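Local structure of inactive glucansucrase (Lactobacillus reuteri, 5JBD) at residues A[254-262]-A[744-752]; A[278-286]-A[316-327]. The protein is an inactive glucansucrase of glycoside hydrolase family 70, built around a TIM-barrel-type domain and carrying a bound calcium ion. All coordinates share one frame; numbering follows the deposited sequence.

Contact 1 (A[254-262]-A[744-752]); sequences ENLNWEYFL and VQEDIVMNQ. With CA (calcium ion), chain C.
Asn-255 meets Met-750 through the flat face of its amide: the sulphur SD stands almost directly above CG, 3.5 Å from that atom. The amide nitrogen ND2 has its polar partner elsewhere, in Asn-246, so the sulphur meets a group already held in place. One turn on, Trp-258 has CG anti to the backbone N (chi1 -165°), which carries the indole across to the strand. There Ile-748 presses on one face, with CG1 4.0 Å from the centroid of the six-membered ring and 20° off its normal, a CH-pi contact. Leu-262 CD1 lies over that same face, nearer the rim. The far edge of the ring meets backbone instead, Trp-258 CH2 lying 3.3 Å from Val-749 O, while Met-750 CG packs beside CZ3. Glu-259 crosses Ile-748 at about a right angle and touches it with its aliphatic part, CG to CD1 3.5 Å; its extended chain takes OE2 on toward the thioether of Met-750. Leu-262 completes the row, CD1 lying 4.2 Å from Ile-748 CD1 and also against Glu-746 CG. Beyond this apolar seam Asn-751 binds the calcium ion through OD1 at 2.3 Å. Its ND2 donates almost straight to Gln-752 OE1 (2.8 Å), which fixes the amide with its oxygen toward the metal; Glu-237, Asp-243 and Asn-287 also bind the ion. Helix 254-262 and strand 744-748 run roughly antiparallel at 148°, as helices and strands do in a (beta/alpha)8 barrel. Strand 743-748 lies between parallel strands 279-282 and 688-691, helix 249-263 packs outside it, and helix 291-304 touches Asn-255 and Glu-259 while Phe-280 fills in beside Ile-748.

Contact 2 (A[278-286]-A[316-327]); sequences DGFRVDAAD and HLSYNEGYHSGA
Tyr-319 has CG between the backbone N and the carbonyl carbon (chi1 37°), and this brings its ring across the Arg-281 side chain, CE2 lying 3.5 Å from CB. Arg-281 then turns about its CB-CG bond (chi2 -84°), bringing its guanidinium over Glu-321, whose CB stands 3.6 Å from the guanidinium plane, over its centre. The charged ends do not meet head on: Arg-281 NH2 and Glu-321 OE2 form a long salt bridge of 3.9 Å to which no N-H points. NH1 instead grips Asp-283 OD1 at 2.9 Å, in the guanidinium plane and on the anti lone pair. Glu-321 OE1 lies alongside that carboxylate and accepts the amide of Ala-284 at 2.8 Å, so the acid is tied to the type II turn 282-285. On the opposite sheet face Asn-320 lies side by side with Val-282, its OD1 3.3 Å from CG2; this oxygen is buried without a polar partner, whereas ND2 is bonded to Gln-338. At one end of the contact, Asp-286 OD2 receives His-324 ND1 at 2.9 Å from above the carboxylate plane, with ring and carboxylate 80° apart, and the amide of His-324 reaches it from the same face. At the other, His-316 ND1 donates in its ring plane to Asp-278 O, 2.7 Å away, and Ser-318 OG accepts from Phe-280 N. Between them runs a parallel ladder joining Phe-280 to Tyr-319, Tyr-319 to Val-282 and Val-282 to Glu-321. Strands 279-282 and 319-320 are thus adjacent barrel strands joined through helices 291-304 and 310-315, the first of which packs on Phe-280, Val-282 and Ser-318, with strand 743-748 flanking 279-282 on its other side.

Contacts 1 and 2 have centres 12 Å apart and share one parallel sheet, because strands 743-748 and 279-282 are neighbours in it. Two probable hydrogen bonds join them: Gln-745 OE1 to Tyr-319 OH at 2.6 Å and Val-744 N to Asp-278 OD2 at 2.8 Å. Arg-281 NH1 also forms a salt bridge with Asp-747 OD1, so contact 1 supplies a third carboxylate to the charged network of contact 2. Glycerol, probably from the crystallisation liquor, lies about 3 Å from the side chain of Asp-283, and glycerol also lies about 4 Å from that of Val-749; a pocket may open at this end of the barrel. The calcium ion, held by Asn-751, is about 7 Å from the side chain of Ala-284.

Contact 1 (A[254-262]-A[744-752])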
# COMPACT_ATOMS: atom_id res chain seq x y z
N GLU A 254 -16.72 -5.11 11.53
CA GLU A 254 -15.61 -4.25 12.00
C GLU A 254 -15.18 -3.17 10.99
O GLU A 254 -14.84 -2.05 11.40
CB GLU A 254 -14.41 -5.11 12.49
CG GLU A 254 -13.11 -4.37 12.81
CD GLU A 254 -13.23 -3.25 13.84
OE1 GLU A 254 -14.22 -3.20 14.60
OE2 GLU A 254 -12.30 -2.41 13.90
N ASN A 255 -15.22 -3.47 9.70
CA ASN A 255 -14.91 -2.43 8.67
C ASN A 255 -15.91 -1.28 8.73
O ASN A 255 -15.52 -0.10 8.62
CB ASN A 255 -14.88 -3.03 7.26
CG ASN A 255 -13.72 -3.99 7.06
OD1 ASN A 255 -12.65 -3.85 7.66
ND2 ASN A 255 -13.94 -4.97 6.19
N LEU A 256 -17.19 -1.61 8.93
CA LEU A 256 -18.25 -0.62 9.09
C LEU A 256 -17.99 0.26 10.30
O LEU A 256 -18.11 1.48 10.21
CB LEU A 256 -19.63 -1.28 9.17
CG LEU A 256 -20.09 -2.01 7.92
CD1 LEU A 256 -21.38 -2.77 8.18
CD2 LEU A 256 -20.28 -1.04 6.77
N ASN A 257 -17.61 -0.37 11.42
CA ASN A 257 -17.17 0.34 12.63
C ASN A 257 -16.04 1.32 12.33
O ASN A 257 -16.09 2.48 12.74
CB ASN A 257 -16.69 -0.66 13.69
CG ASN A 257 -16.59 -0.04 15.07
OD1 ASN A 257 -17.59 0.07 15.78
ND2 ASN A 257 -15.39 0.39 15.45
N TRP A 258 -15.03 0.84 11.61
CA TRP A 258 -13.84 1.62 11.27
C TRP A 258 -14.18 2.81 10.36
O TRP A 258 -13.69 3.93 10.56
CB TRP A 258 -12.82 0.71 10.57
CG TRP A 258 -11.42 1.24 10.45
CD1 TRP A 258 -10.82 2.19 11.22
CD2 TRP A 258 -10.42 0.79 9.53
NE1 TRP A 258 -9.52 2.37 10.83
CE2 TRP A 258 -9.25 1.52 9.79
CE3 TRP A 258 -10.41 -0.15 8.50
CZ2 TRP A 258 -8.07 1.34 9.06
CZ3 TRP A 258 -9.24 -0.34 7.78
CH2 TRP A 258 -8.08 0.40 8.06
N GLU A 259 -15.02 2.55 9.36
CA GLU A 259 -15.49 3.61 8.46
C GLU A 259 -16.27 4.68 9.21
O GLU A 259 -16.02 5.87 9.02
CB GLU A 259 -16.33 3.00 7.34
CG GLU A 259 -15.50 2.15 6.37
CD GLU A 259 -16.30 1.06 5.67
OE1 GLU A 259 -17.54 1.17 5.61
OE2 GLU A 259 -15.68 0.08 5.19
N TYR A 260 -17.15 4.25 10.12
CA TYR A 260 -17.93 5.17 10.93
C TYR A 260 -17.00 6.05 11.79
O TYR A 260 -17.22 7.26 11.92
CB TYR A 260 -18.96 4.42 11.80
CG TYR A 260 -19.77 5.34 12.69
CD1 TYR A 260 -20.86 6.06 12.18
CD2 TYR A 260 -19.43 5.53 14.02
CE1 TYR A 260 -21.58 6.93 12.98
CE2 TYR A 260 -20.15 6.39 14.84
CZ TYR A 260 -21.21 7.09 14.32
OH TYR A 260 -21.90 7.93 15.15
N PHE A 261 -15.96 5.44 12.35
CA PHE A 261 -14.96 6.16 13.16
C PHE A 261 -14.25 7.25 12.36
O PHE A 261 -14.19 8.41 12.77
CB PHE A 261 -13.94 5.14 13.69
CG PHE A 261 -12.77 5.74 14.44
CD1 PHE A 261 -12.91 6.13 15.77
CD2 PHE A 261 -11.52 5.84 13.84
CE1 PHE A 261 -11.82 6.65 16.47
CE2 PHE A 261 -10.43 6.35 14.54
CZ PHE A 261 -10.59 6.76 15.85
N LEU A 262 -13.75 6.88 11.19
CA LEU A 262 -13.03 7.83 10.34
C LEU A 262 -13.93 8.96 9.84
O LEU A 262 -13.50 10.11 9.79
CB LEU A 262 -12.35 7.10 9.18
CG LEU A 262 -11.22 6.15 9.61
CD1 LEU A 262 -10.83 5.28 8.45
CD2 LEU A 262 -10.01 6.90 10.17
N VAL A 744 -12.38 16.22 2.32
CA VAL A 744 -11.17 15.46 2.65
C VAL A 744 -11.45 13.96 2.69
O VAL A 744 -12.40 13.52 3.36
CB VAL A 744 -10.61 15.90 4.02
CG1 VAL A 744 -9.21 15.35 4.24
CG2 VAL A 744 -10.61 17.43 4.16
N GLN A 745 -10.62 13.17 2.03
CA GLN A 745 -10.73 11.70 2.06
C GLN A 745 -9.56 11.07 2.80
O GLN A 745 -8.45 11.58 2.77
CB GLN A 745 -10.81 11.11 0.66
CG GLN A 745 -12.07 11.52 -0.11
CD GLN A 745 -11.98 12.90 -0.77
OE1 GLN A 745 -10.93 13.30 -1.27
NE2 GLN A 745 -13.09 13.63 -0.77
N GLU A 746 -9.82 9.95 3.47
CA GLU A 746 -8.76 9.16 4.11
C GLU A 746 -8.54 7.91 3.29
O GLU A 746 -9.49 7.30 2.79
CB GLU A 746 -9.13 8.78 5.56
CG GLU A 746 -8.22 7.76 6.25
CD GLU A 746 -6.76 8.19 6.44
OE1 GLU A 746 -6.23 9.03 5.66
OE2 GLU A 746 -6.12 7.64 7.37
N ASP A 747 -7.28 7.56 3.15
CA ASP A 747 -6.83 6.31 2.57
C ASP A 747 -7.16 5.21 3.56
O ASP A 747 -6.51 5.10 4.60
CB ASP A 747 -5.31 6.39 2.33
CG ASP A 747 -4.83 5.52 1.20
OD1 ASP A 747 -5.36 4.40 1.06
OD2 ASP A 747 -3.90 5.96 0.47
N ILE A 748 -8.17 4.40 3.25
CA ILE A 748 -8.62 3.32 4.15
C ILE A 748 -8.04 2.02 3.62
O ILE A 748 -8.07 1.77 2.41
CB ILE A 748 -10.17 3.27 4.34
CG1 ILE A 748 -10.54 2.25 5.43
CG2 ILE A 748 -10.92 2.98 3.03
CD1 ILE A 748 -12.00 2.27 5.80
N VAL A 749 -7.50 1.20 4.53
CA VAL A 749 -6.61 0.09 4.17
C VAL A 749 -7.11 -1.21 4.79
O VAL A 749 -6.67 -1.60 5.88
CB VAL A 749 -5.17 0.37 4.64
CG1 VAL A 749 -4.21 -0.74 4.18
CG2 VAL A 749 -4.71 1.72 4.12
N MET A 750 -8.04 -1.88 4.09
CA MET A 750 -8.65 -3.13 4.58
C MET A 750 -7.88 -4.40 4.20
O MET A 750 -8.20 -5.47 4.72
CB MET A 750 -10.10 -3.26 4.10
CG MET A 750 -11.06 -2.29 4.77
SD MET A 750 -12.77 -2.32 4.16
CE MET A 750 -12.62 -1.23 2.73
N ASN A 751 -6.86 -4.31 3.34
CA ASN A 751 -6.28 -5.53 2.81
C ASN A 751 -5.38 -6.25 3.81
O ASN A 751 -5.47 -7.47 3.91
CB ASN A 751 -5.48 -5.31 1.54
CG ASN A 751 -4.90 -6.61 1.00
OD1 ASN A 751 -5.64 -7.51 0.56
ND2 ASN A 751 -3.58 -6.72 1.05
N GLN A 752 -4.49 -5.50 4.46
CA GLN A 752 -3.48 -6.10 5.35
C GLN A 752 -3.13 -5.24 6.56
O GLN A 752 -3.29 -4.02 6.54
CB GLN A 752 -2.18 -6.40 4.59
CG GLN A 752 -1.23 -5.22 4.39
CD GLN A 752 -1.68 -4.23 3.32
OE1 GLN A 752 -2.23 -4.62 2.30
NE2 GLN A 752 -1.43 -2.94 3.55
CA CA C . -6.56 -9.59 0.44
O HOH W 1 -7.63 -8.75 2.43

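Contact 2 (A[278-286]-A[316-327])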
# COMPACT_ATOMS: atom_id res chain seq x y z
N ASP A 278 -14.67 13.04 5.02
CA ASP A 278 -15.88 13.11 4.20
C ASP A 278 -16.09 11.88 3.34
O ASP A 278 -17.22 11.59 2.91
CB ASP A 278 -15.81 14.34 3.30
CG ASP A 278 -15.69 15.62 4.10
OD1 ASP A 278 -16.68 16.01 4.76
OD2 ASP A 278 -14.58 16.22 4.10
N GLY A 279 -15.01 11.16 3.05
CA GLY A 279 -15.08 9.98 2.21
C GLY A 279 -13.76 9.25 2.20
O GLY A 279 -12.87 9.57 3.00
N PHE A 280 -13.63 8.27 1.30
CA PHE A 280 -12.46 7.39 1.27
C PHE A 280 -11.78 7.24 -0.08
O PHE A 280 -12.43 7.23 -1.14
CB PHE A 280 -12.85 6.00 1.76
CG PHE A 280 -13.43 6.00 3.14
CD1 PHE A 280 -12.62 6.29 4.24
CD2 PHE A 280 -14.78 5.73 3.35
CE1 PHE A 280 -13.14 6.29 5.52
CE2 PHE A 280 -15.30 5.73 4.64
CZ PHE A 280 -14.48 6.01 5.73
N ARG A 281 -10.46 7.12 -0.02
CA ARG A 281 -9.68 6.53 -1.08
C ARG A 281 -9.47 5.08 -0.65
O ARG A 281 -8.88 4.84 0.40
CB ARG A 281 -8.36 7.29 -1.26
CG ARG A 281 -7.45 6.79 -2.37
CD ARG A 281 -6.57 5.63 -1.93
NE ARG A 281 -5.49 5.32 -2.87
CZ ARG A 281 -4.60 4.35 -2.69
NH1 ARG A 281 -4.64 3.58 -1.61
NH2 ARG A 281 -3.64 4.16 -3.58
N VAL A 282 -9.96 4.12 -1.43
CA VAL A 282 -9.99 2.73 -1.00
C VAL A 282 -8.77 1.96 -1.51
O VAL A 282 -8.67 1.64 -2.71
CB VAL A 282 -11.30 2.03 -1.40
CG1 VAL A 282 -11.33 0.61 -0.86
CG2 VAL A 282 -12.50 2.83 -0.90
N ASP A 283 -7.82 1.70 -0.61
CA ASP A 283 -6.58 1.00 -0.95
C ASP A 283 -6.83 -0.45 -1.32
O ASP A 283 -7.64 -1.13 -0.67
CB ASP A 283 -5.62 1.04 0.24
CG ASP A 283 -4.26 0.43 -0.08
OD1 ASP A 283 -3.55 0.95 -0.97
OD2 ASP A 283 -3.92 -0.57 0.57
N ALA A 284 -6.17 -0.92 -2.37
CA ALA A 284 -6.20 -2.35 -2.75
C ALA A 284 -7.61 -2.89 -2.99
O ALA A 284 -7.96 -4.02 -2.61
CB ALA A 284 -5.47 -3.18 -1.69
N ALA A 285 -8.45 -2.06 -3.61
CA ALA A 285 -9.86 -2.44 -3.85
C ALA A 285 -10.02 -3.65 -4.75
O ALA A 285 -11.08 -4.28 -4.72
CB ALA A 285 -10.64 -1.27 -4.42
N ASP A 286 -8.98 -4.02 -5.51
CA ASP A 286 -8.99 -5.25 -6.31
C ASP A 286 -8.54 -6.50 -5.56
O ASP A 286 -8.54 -7.59 -6.14
CB ASP A 286 -8.12 -5.14 -7.59
CG ASP A 286 -8.47 -3.92 -8.49
OD1 ASP A 286 -9.56 -3.34 -8.35
OD2 ASP A 286 -7.62 -3.58 -9.36
N HIS A 316 -19.43 13.46 -0.55
CA HIS A 316 -18.77 12.32 0.08
C HIS A 316 -18.00 11.49 -0.94
O HIS A 316 -18.03 10.26 -0.93
CB HIS A 316 -19.81 11.52 0.88
CG HIS A 316 -20.43 12.30 1.99
ND1 HIS A 316 -19.79 12.50 3.20
CD2 HIS A 316 -21.59 13.00 2.07
CE1 HIS A 316 -20.54 13.26 3.98
NE2 HIS A 316 -21.63 13.57 3.32
N LEU A 317 -17.27 12.19 -1.82
CA LEU A 317 -16.54 11.56 -2.91
C LEU A 317 -15.69 10.43 -2.39
O LEU A 317 -14.92 10.63 -1.45
CB LEU A 317 -15.64 12.58 -3.61
CG LEU A 317 -15.07 12.16 -4.97
CD1 LEU A 317 -16.17 11.97 -6.01
CD2 LEU A 317 -14.03 13.18 -5.45
N SER A 318 -15.85 9.24 -2.97
CA SER A 318 -15.02 8.10 -2.66
C SER A 318 -14.53 7.44 -3.96
O SER A 318 -15.25 7.43 -4.97
CB SER A 318 -15.78 7.10 -1.76
OG SER A 318 -16.12 7.71 -0.51
N TYR A 319 -13.33 6.88 -3.92
CA TYR A 319 -12.65 6.41 -5.12
C TYR A 319 -11.73 5.24 -4.83
O TYR A 319 -10.98 5.26 -3.82
CB TYR A 319 -11.88 7.56 -5.81
CG TYR A 319 -11.21 8.61 -4.92
CD1 TYR A 319 -11.94 9.69 -4.40
CD2 TYR A 319 -9.84 8.57 -4.66
CE1 TYR A 319 -11.34 10.66 -3.60
CE2 TYR A 319 -9.23 9.54 -3.86
CZ TYR A 319 -9.99 10.59 -3.34
OH TYR A 319 -9.39 11.57 -2.56
N ASN A 320 -11.79 4.22 -5.69
CA ASN A 320 -11.13 2.93 -5.45
C ASN A 320 -9.84 2.81 -6.21
O ASN A 320 -9.83 3.02 -7.41
CB ASN A 320 -12.04 1.76 -5.88
CG ASN A 320 -13.28 1.62 -5.02
OD1 ASN A 320 -13.40 2.28 -3.99
ND2 ASN A 320 -14.22 0.78 -5.45
N GLU A 321 -8.76 2.43 -5.52
CA GLU A 321 -7.48 2.20 -6.17
C GLU A 321 -7.49 0.84 -6.81
O GLU A 321 -7.72 -0.15 -6.15
CB GLU A 321 -6.32 2.26 -5.20
CG GLU A 321 -4.95 2.03 -5.86
CD GLU A 321 -4.05 1.05 -5.14
OE1 GLU A 321 -4.46 0.41 -4.15
OE2 GLU A 321 -2.90 0.92 -5.57
N GLY A 322 -7.19 0.79 -8.11
CA GLY A 322 -7.01 -0.48 -8.79
C GLY A 322 -6.48 -0.36 -10.20
O GLY A 322 -6.67 0.67 -10.84
N TYR A 323 -5.83 -1.42 -10.67
CA TYR A 323 -5.17 -1.48 -11.97
C TYR A 323 -5.83 -2.53 -12.90
O TYR A 323 -5.29 -2.86 -13.96
CB TYR A 323 -3.66 -1.77 -11.76
CG TYR A 323 -2.92 -0.61 -11.11
CD1 TYR A 323 -2.84 -0.50 -9.72
CD2 TYR A 323 -2.31 0.39 -11.88
CE1 TYR A 323 -2.17 0.57 -9.12
CE2 TYR A 323 -1.64 1.46 -11.28
CZ TYR A 323 -1.58 1.55 -9.90
OH TYR A 323 -0.93 2.62 -9.30
N HIS A 324 -7.02 -3.01 -12.51
CA HIS A 324 -7.81 -3.96 -13.31
C HIS A 324 -9.03 -3.26 -13.92
O HIS A 324 -9.94 -2.85 -13.20
CB HIS A 324 -8.30 -5.11 -12.45
CG HIS A 324 -7.21 -6.02 -12.00
ND1 HIS A 324 -6.42 -5.75 -10.91
CD2 HIS A 324 -6.78 -7.21 -12.49
CE1 HIS A 324 -5.54 -6.72 -10.75
NE2 HIS A 324 -5.74 -7.62 -11.69
N SER A 325 -9.04 -3.16 -15.25
CA SER A 325 -10.12 -2.51 -15.97
C SER A 325 -11.49 -3.14 -15.79
O SER A 325 -12.50 -2.45 -15.97
CB SER A 325 -9.78 -2.38 -17.47
OG SER A 325 -9.63 -3.64 -18.09
N GLY A 326 -11.54 -4.43 -15.43
CA GLY A 326 -12.80 -5.09 -15.08
C GLY A 326 -13.60 -4.46 -13.94
O GLY A 326 -14.82 -4.66 -13.85
N ALA A 327 -12.94 -3.68 -13.08
CA ALA A 327 -13.62 -2.94 -12.04
C ALA A 327 -14.62 -1.91 -12.56
O ALA A 327 -15.56 -1.59 -11.85
CB ALA A 327 -12.60 -2.26 -11.12
O HOH W 2 -9.53 -1.42 -10.58
O HOH W 3 -6.44 -2.65 -6.13